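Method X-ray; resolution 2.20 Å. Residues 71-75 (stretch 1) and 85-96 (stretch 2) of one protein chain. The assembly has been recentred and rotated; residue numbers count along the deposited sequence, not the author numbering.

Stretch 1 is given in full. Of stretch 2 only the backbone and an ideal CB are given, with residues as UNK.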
ATOM      1  N   SER A  71       3.431  16.051   4.725  1.00 60.02           N
ATOM      2  CA  SER A  71       3.910  15.754   3.386  1.00 56.89           C
ATOM      3  C   SER A  71       3.479  14.391   2.899  1.00 52.78           C
ATOM      4  O   SER A  71       2.328  13.972   3.074  1.00 52.96           O
ATOM      5  CB  SER A  71       5.439  15.851   3.350  1.00 58.90           C
ATOM      6  OG  SER A  71       5.945  15.333   2.127  1.00 61.00           O
ATOM      7  N   ARG A  72       4.418  13.744   2.264  1.00 49.25           N
ATOM      8  CA  ARG A  72       4.146  12.432   1.655  1.00 46.16           C
ATOM      9  C   ARG A  72       3.758  11.325   2.648  1.00 43.46           C
ATOM     10  O   ARG A  72       3.295  10.246   2.240  1.00 42.41           O
ATOM     11  CB  ARG A  72       5.352  12.021   0.815  1.00 45.76           C
ATOM     12  CG  ARG A  72       6.003  13.129   0.005  1.00 46.32           C
ATOM     13  CD  ARG A  72       7.397  12.744  -0.488  1.00 45.30           C
ATOM     14  NE  ARG A  72       7.519  11.314  -0.756  1.00 45.19           N
ATOM     15  CZ  ARG A  72       8.546  10.564  -0.424  1.00 43.31           C
ATOM     16  NH1 ARG A  72       9.584  11.092   0.208  1.00 43.16           N
ATOM     17  NH2 ARG A  72       8.541   9.260  -0.729  1.00 41.89           N
ATOM     18  N   PHE A  73       3.957  11.566   3.940  1.00 41.20           N
ATOM     19  CA  PHE A  73       3.692  10.547   4.969  1.00 39.89           C
ATOM     20  C   PHE A  73       2.497  10.799   5.853  1.00 38.57           C
ATOM     21  O   PHE A  73       2.309  11.916   6.328  1.00 39.30           O
ATOM     22  CB  PHE A  73       4.890  10.389   5.895  1.00 41.12           C
ATOM     23  CG  PHE A  73       6.222  10.590   5.249  1.00 42.36           C
ATOM     24  CD1 PHE A  73       6.807   9.544   4.567  1.00 42.79           C
ATOM     25  CD2 PHE A  73       6.889  11.809   5.304  1.00 42.01           C
ATOM     26  CE1 PHE A  73       8.047   9.709   3.942  1.00 44.10           C
ATOM     27  CE2 PHE A  73       8.120  11.981   4.685  1.00 41.69           C
ATOM     28  CZ  PHE A  73       8.702  10.944   4.006  1.00 42.62           C
ATOM     29  N   THR A  74       1.688   9.778   6.102  1.00 34.18           N
ATOM     30  CA  THR A  74       0.562   9.986   7.000  1.00 32.36           C
ATOM     31  C   THR A  74       0.327   8.741   7.807  1.00 29.35           C
ATOM     32  O   THR A  74       0.848   7.710   7.458  1.00 26.96           O
ATOM     33  CB  THR A  74      -0.722  10.278   6.242  1.00 33.58           C
ATOM     34  OG1 THR A  74      -1.062   9.130   5.449  1.00 32.43           O
ATOM     35  CG2 THR A  74      -0.506  11.494   5.331  1.00 36.98           C
ATOM     36  N   ILE A  75      -0.449   8.860   8.883  1.00 27.56           N
ATOM     37  CA  ILE A  75      -0.783   7.715   9.705  1.00 27.75           C
ATOM     38  C   ILE A  75      -2.262   7.793  10.018  1.00 27.10           C
ATOM     39  O   ILE A  75      -2.795   8.851  10.223  1.00 27.71           O
ATOM     40  CB  ILE A  75       0.003   7.683  11.089  1.00 27.89           C
ATOM     41  CG1 ILE A  75       1.434   7.203  10.885  1.00 27.82           C
ATOM     42  CG2 ILE A  75      -0.686   6.722  12.103  1.00 25.04           C
ATOM     43  CD1 ILE A  75       2.334   7.369  12.121  1.00 29.47           C
ATOM     44  N   UNK A  85      -2.012   2.523  10.454  1.00 26.80           N
ATOM     45  CA  UNK A  85      -1.521   2.318   9.109  1.00 25.67           C
ATOM     46  C   UNK A  85      -0.722   3.510   8.692  1.00 26.01           C
ATOM     47  O   UNK A  85      -1.225   4.626   8.752  1.00 25.61           O
ATOM     48  CB  UNK A  85      -2.666   2.062   8.127  1.00 25.67           C
ATOM     49  N   UNK A  86       0.515   3.280   8.282  1.00 26.22           N
ATOM     50  CA  UNK A  86       1.350   4.344   7.753  1.00 27.65           C
ATOM     51  C   UNK A  86       1.214   4.318   6.191  1.00 27.89           C
ATOM     52  O   UNK A  86       1.208   3.245   5.576  1.00 28.61           O
ATOM     53  CB  UNK A  86       2.802   4.169   8.203  1.00 27.65           C
ATOM     54  N   UNK A  87       1.110   5.489   5.564  1.00 28.30           N
ATOM     55  CA  UNK A  87       1.049   5.588   4.098  1.00 27.88           C
ATOM     56  C   UNK A  87       2.188   6.506   3.667  1.00 27.52           C
ATOM     57  O   UNK A  87       2.396   7.542   4.263  1.00 26.35           O
ATOM     58  CB  UNK A  87      -0.305   6.114   3.617  1.00 27.88           C
ATOM     59  N   UNK A  88       2.995   6.053   2.708  1.00 27.09           N
ATOM     60  CA  UNK A  88       4.101   6.842   2.134  1.00 29.49           C
ATOM     61  C   UNK A  88       3.753   6.960   0.618  1.00 28.35           C
ATOM     62  O   UNK A  88       3.623   5.950  -0.096  1.00 29.35           O
ATOM     63  CB  UNK A  88       5.463   6.187   2.372  1.00 29.49           C
ATOM     64  N   UNK A  89       3.541   8.156   0.141  1.00 27.43           N
ATOM     65  CA  UNK A  89       3.139   8.282  -1.260  1.00 28.41           C
ATOM     66  C   UNK A  89       4.302   8.739  -2.095  1.00 28.32           C
ATOM     67  O   UNK A  89       5.366   9.222  -1.562  1.00 27.28           O
ATOM     68  CB  UNK A  89       1.967   9.254  -1.412  1.00 28.41           C
ATOM     69  N   UNK A  90       4.153   8.491  -3.397  1.00 30.34           N
ATOM     70  CA  UNK A  90       5.170   8.918  -4.332  1.00 31.65           C
ATOM     71  C   UNK A  90       6.566   8.402  -3.999  1.00 29.93           C
ATOM     72  O   UNK A  90       7.523   9.185  -3.906  1.00 28.94           O
ATOM     73  CB  UNK A  90       5.192  10.447  -4.392  1.00 31.65           C
ATOM     74  N   UNK A  91       6.703   7.096  -3.807  1.00 30.70           N
ATOM     75  CA  UNK A  91       8.020   6.553  -3.456  1.00 30.83           C
ATOM     76  C   UNK A  91       9.090   6.925  -4.491  1.00 32.61           C
ATOM     77  O   UNK A  91       8.814   6.953  -5.692  1.00 30.84           O
ATOM     78  CB  UNK A  91       7.938   5.031  -3.321  1.00 30.83           C
ATOM     79  N   UNK A  92      10.284   7.221  -3.970  1.00 33.67           N
ATOM     80  CA  UNK A  92      11.492   7.510  -4.720  1.00 35.82           C
ATOM     81  C   UNK A  92      12.562   6.517  -4.249  1.00 35.99           C
ATOM     82  O   UNK A  92      12.535   6.013  -3.095  1.00 35.95           O
ATOM     83  CB  UNK A  92      11.939   8.961  -4.528  1.00 35.82           C
ATOM     84  N   UNK A  93      13.531   6.284  -5.119  1.00 34.65           N
ATOM     85  CA  UNK A  93      14.639   5.379  -4.851  1.00 36.20           C
ATOM     86  C   UNK A  93      15.295   5.660  -3.489  1.00 35.85           C
ATOM     87  O   UNK A  93      15.646   4.716  -2.767  1.00 35.29           O
ATOM     88  CB  UNK A  93      15.680   5.490  -5.967  1.00 36.20           C
ATOM     89  N   UNK A  94      15.424   6.948  -3.156  1.00 35.23           N
ATOM     90  CA  UNK A  94      16.034   7.433  -1.941  1.00 35.98           C
ATOM     91  C   UNK A  94      15.263   7.106  -0.684  1.00 35.55           C
ATOM     92  O   UNK A  94      15.774   7.330   0.416  1.00 35.10           O
ATOM     93  CB  UNK A  94      16.219   8.949  -2.037  1.00 35.98           C
ATOM     94  N   UNK A  95      14.037   6.624  -0.836  1.00 34.11           N
ATOM     95  CA  UNK A  95      13.272   6.251   0.329  1.00 34.21           C
ATOM     96  C   UNK A  95      13.720   4.876   0.815  1.00 33.20           C
ATOM     97  O   UNK A  95      13.334   4.437   1.902  1.00 35.11           O
ATOM     98  CB  UNK A  95      11.774   6.262   0.019  1.00 34.21           C
ATOM     99  N   UNK A  96      14.515   4.197   0.018  1.00 31.71           N
ATOM    100  CA  UNK A  96      14.963   2.862   0.353  1.00 32.02           C
ATOM    101  C   UNK A  96      15.725   2.923   1.647  1.00 31.75           C
ATOM    102  O   UNK A  96      16.438   3.889   1.911  1.00 29.58           O
ATOM    103  CB  UNK A  96      15.822   2.261  -0.762  1.00 32.02           C
TER

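Stretch 2 runs antiparallel to Phe73-Ile75 and then turns past the side chain of Arg72, so its first positions answer to a sheet and its later ones to a guanidinium.

Position 85 has extended backbone angles, and no atom of stretch 1 lies within 5.5 Å of its ideal CB. Many residues would serve, beta-branched ones readily; it is Thr85, whose main chain matters more, its O receiving the CA-H of Ile75 (CA to O 3.3 Å).

At position 86 the CB projects to the same face of the sheet as Ile75, 4.3 Å from Ile75 CG1. An aliphatic side chain, Val, Ile or Leu, would suit this greasy neighbour. The residue is Val86, with chi1 t, and its CG2 packs 3.8 Å from Ile75 CG1.

Position 87 forms the hydrogen-bonded pair with Thr74: its N donates to Thr74 O (2.9 Å), and its O accepts from Thr74 N (3.0 Å). The CB joins Thr74 on the other face, 3.6 Å from Thr74 OG1, where a small polar or beta-branched residue, Thr, Ser or Val, would be at ease. Thr87 fills it, making a threonine pair across the strands, with its CB 3.6 Å from Thr74 OG1.

Position 88 returns to the face of Phe73, with its CB 4.2 Å from Phe73 CD1. A hydrophobic side chain is expected, and Leu, Ile, Met or Phe could each use the ring. Met88 (chi1 m, chi2 t) brings CE to 3.4 Å from Phe73 CE1, at the ring edge.

At position 89 the strand pairing has ended, yet the backbone still bonds to Arg72: N donates to Arg72 O (3.0 Å), while O accepts from Arg72 NE (3.1 Å) and NH2 (3.3 Å). With CB 4.0 Å from Arg72 O, a short donor such as Ser or Thr could add to this. Thr89 does so with chi1 p, through a weak hydrogen bond from OG1 to Arg72 O (3.5 Å).

Position 90 has positive phi and psi (55/52), which favours Gly, Asn or Asp, and its CB points toward Arg72, 4.4 Å from NE. Asp90 makes no salt bridge with Arg72; its OD2 instead pairs with the side chain at position 92.

Position 91 directs its CB away from stretch 1, leaving the choice wide; Leu91 comes closest through its CA, 3.9 Å from Arg72 NH2, although the end of its side chain turns back, CD2 lying 4.4 Å from NH2.

Position 92 has a sideways CB, 5.1 Å from Arg72 NH2, so a long side chain could reach the guanidinium, with a flat or acidic end the obvious candidates. Arg92 stacks on it despite the like charge, centres 3.6 Å apart and planes at 20°, while its NH1 forms a salt bridge with Asp90 OD2 (2.8 Å).

Positions 93, 94 and 96 do not touch stretch 1 and tolerate polar residues: Glu93, Glu94 and Ser96.

Position 95 points its CB toward Arg72, 4.5 Å from NH2, calling for Asp or perhaps Glu. Asp95 forms the salt bridge, OD2 taking a very short bond from Arg72 NH2 (2.4 Å) and OD1 one from NH1 (3.2 Å).

Stretch 2 85-96: TVTMTDLREEDS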
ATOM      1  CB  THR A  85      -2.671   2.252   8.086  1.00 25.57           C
ATOM      2  OG1 THR A  85      -3.544   1.154   8.402  1.00 26.24           O
ATOM      3  CG2 THR A  85      -2.082   2.058   6.688  1.00 23.86           C
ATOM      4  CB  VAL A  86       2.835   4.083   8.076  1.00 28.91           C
ATOM      5  CG1 VAL A  86       3.738   5.206   7.472  1.00 25.90           C
ATOM      6  CG2 VAL A  86       3.010   4.005   9.605  1.00 29.39           C
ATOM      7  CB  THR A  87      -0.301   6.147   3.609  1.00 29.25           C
ATOM      8  OG1 THR A  87      -1.360   5.261   3.999  1.00 27.91           O
ATOM      9  CG2 THR A  87      -0.347   6.202   2.068  1.00 30.75           C
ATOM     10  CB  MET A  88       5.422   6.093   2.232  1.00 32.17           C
ATOM     11  CG  MET A  88       6.114   6.139   3.568  1.00 36.19           C
ATOM     12  SD  MET A  88       7.680   5.229   3.435  1.00 38.07           S
ATOM     13  CE  MET A  88       8.775   6.532   3.135  1.00 34.80           C
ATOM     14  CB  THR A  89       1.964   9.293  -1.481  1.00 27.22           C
ATOM     15  OG1 THR A  89       2.388  10.579  -1.102  1.00 28.43           O
ATOM     16  CG2 THR A  89       0.766   8.959  -0.656  1.00 25.99           C
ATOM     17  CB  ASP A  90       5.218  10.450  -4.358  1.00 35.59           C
ATOM     18  CG  ASP A  90       6.013  10.964  -5.545  1.00 42.42           C
ATOM     19  OD1 ASP A  90       5.849  10.354  -6.658  1.00 44.63           O
ATOM     20  OD2 ASP A  90       6.809  11.938  -5.366  1.00 46.41           O
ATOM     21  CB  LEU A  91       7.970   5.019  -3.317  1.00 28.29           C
ATOM     22  CG  LEU A  91       7.034   4.544  -2.185  1.00 27.71           C
ATOM     23  CD1 LEU A  91       6.726   3.028  -2.246  1.00 24.63           C
ATOM     24  CD2 LEU A  91       7.676   4.972  -0.856  1.00 26.66           C
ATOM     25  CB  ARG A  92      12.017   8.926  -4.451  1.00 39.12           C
ATOM     26  CG  ARG A  92      11.209   9.956  -5.140  1.00 44.66           C
ATOM     27  CD  ARG A  92      10.050  10.342  -4.253  1.00 51.76           C
ATOM     28  NE  ARG A  92      10.519  11.269  -3.242  1.00 54.00           N
ATOM     29  CZ  ARG A  92      10.016  12.481  -3.092  1.00 54.87           C
ATOM     30  NH1 ARG A  92       9.023  12.880  -3.886  1.00 54.51           N
ATOM     31  NH2 ARG A  92      10.532  13.288  -2.176  1.00 55.64           N
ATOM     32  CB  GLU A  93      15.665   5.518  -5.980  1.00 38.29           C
ATOM     33  CG  GLU A  93      16.889   4.585  -5.908  1.00 44.15           C
ATOM     34  CD  GLU A  93      18.001   4.987  -6.912  1.00 45.21           C
ATOM     35  OE1 GLU A  93      19.060   5.557  -6.483  1.00 46.66           O
ATOM     36  OE2 GLU A  93      17.791   4.739  -8.117  1.00 44.42           O
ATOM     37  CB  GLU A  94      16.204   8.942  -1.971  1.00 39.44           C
ATOM     38  CG  GLU A  94      17.258   9.444  -2.922  1.00 44.88           C
ATOM     39  CD  GLU A  94      16.786   9.442  -4.368  1.00 47.48           C
ATOM     40  OE1 GLU A  94      15.564   9.222  -4.600  1.00 46.22           O
ATOM     41  OE2 GLU A  94      17.655   9.677  -5.264  1.00 50.20           O
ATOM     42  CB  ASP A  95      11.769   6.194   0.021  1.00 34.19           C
ATOM     43  CG  ASP A  95      11.182   7.559  -0.276  1.00 34.74           C
ATOM     44  OD1 ASP A  95      11.605   8.572   0.365  1.00 34.40           O
ATOM     45  OD2 ASP A  95      10.276   7.591  -1.147  1.00 33.76           O
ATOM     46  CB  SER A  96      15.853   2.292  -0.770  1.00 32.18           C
ATOM     47  OG  SER A  96      15.055   1.739  -1.829  1.00 33.59           O
TER
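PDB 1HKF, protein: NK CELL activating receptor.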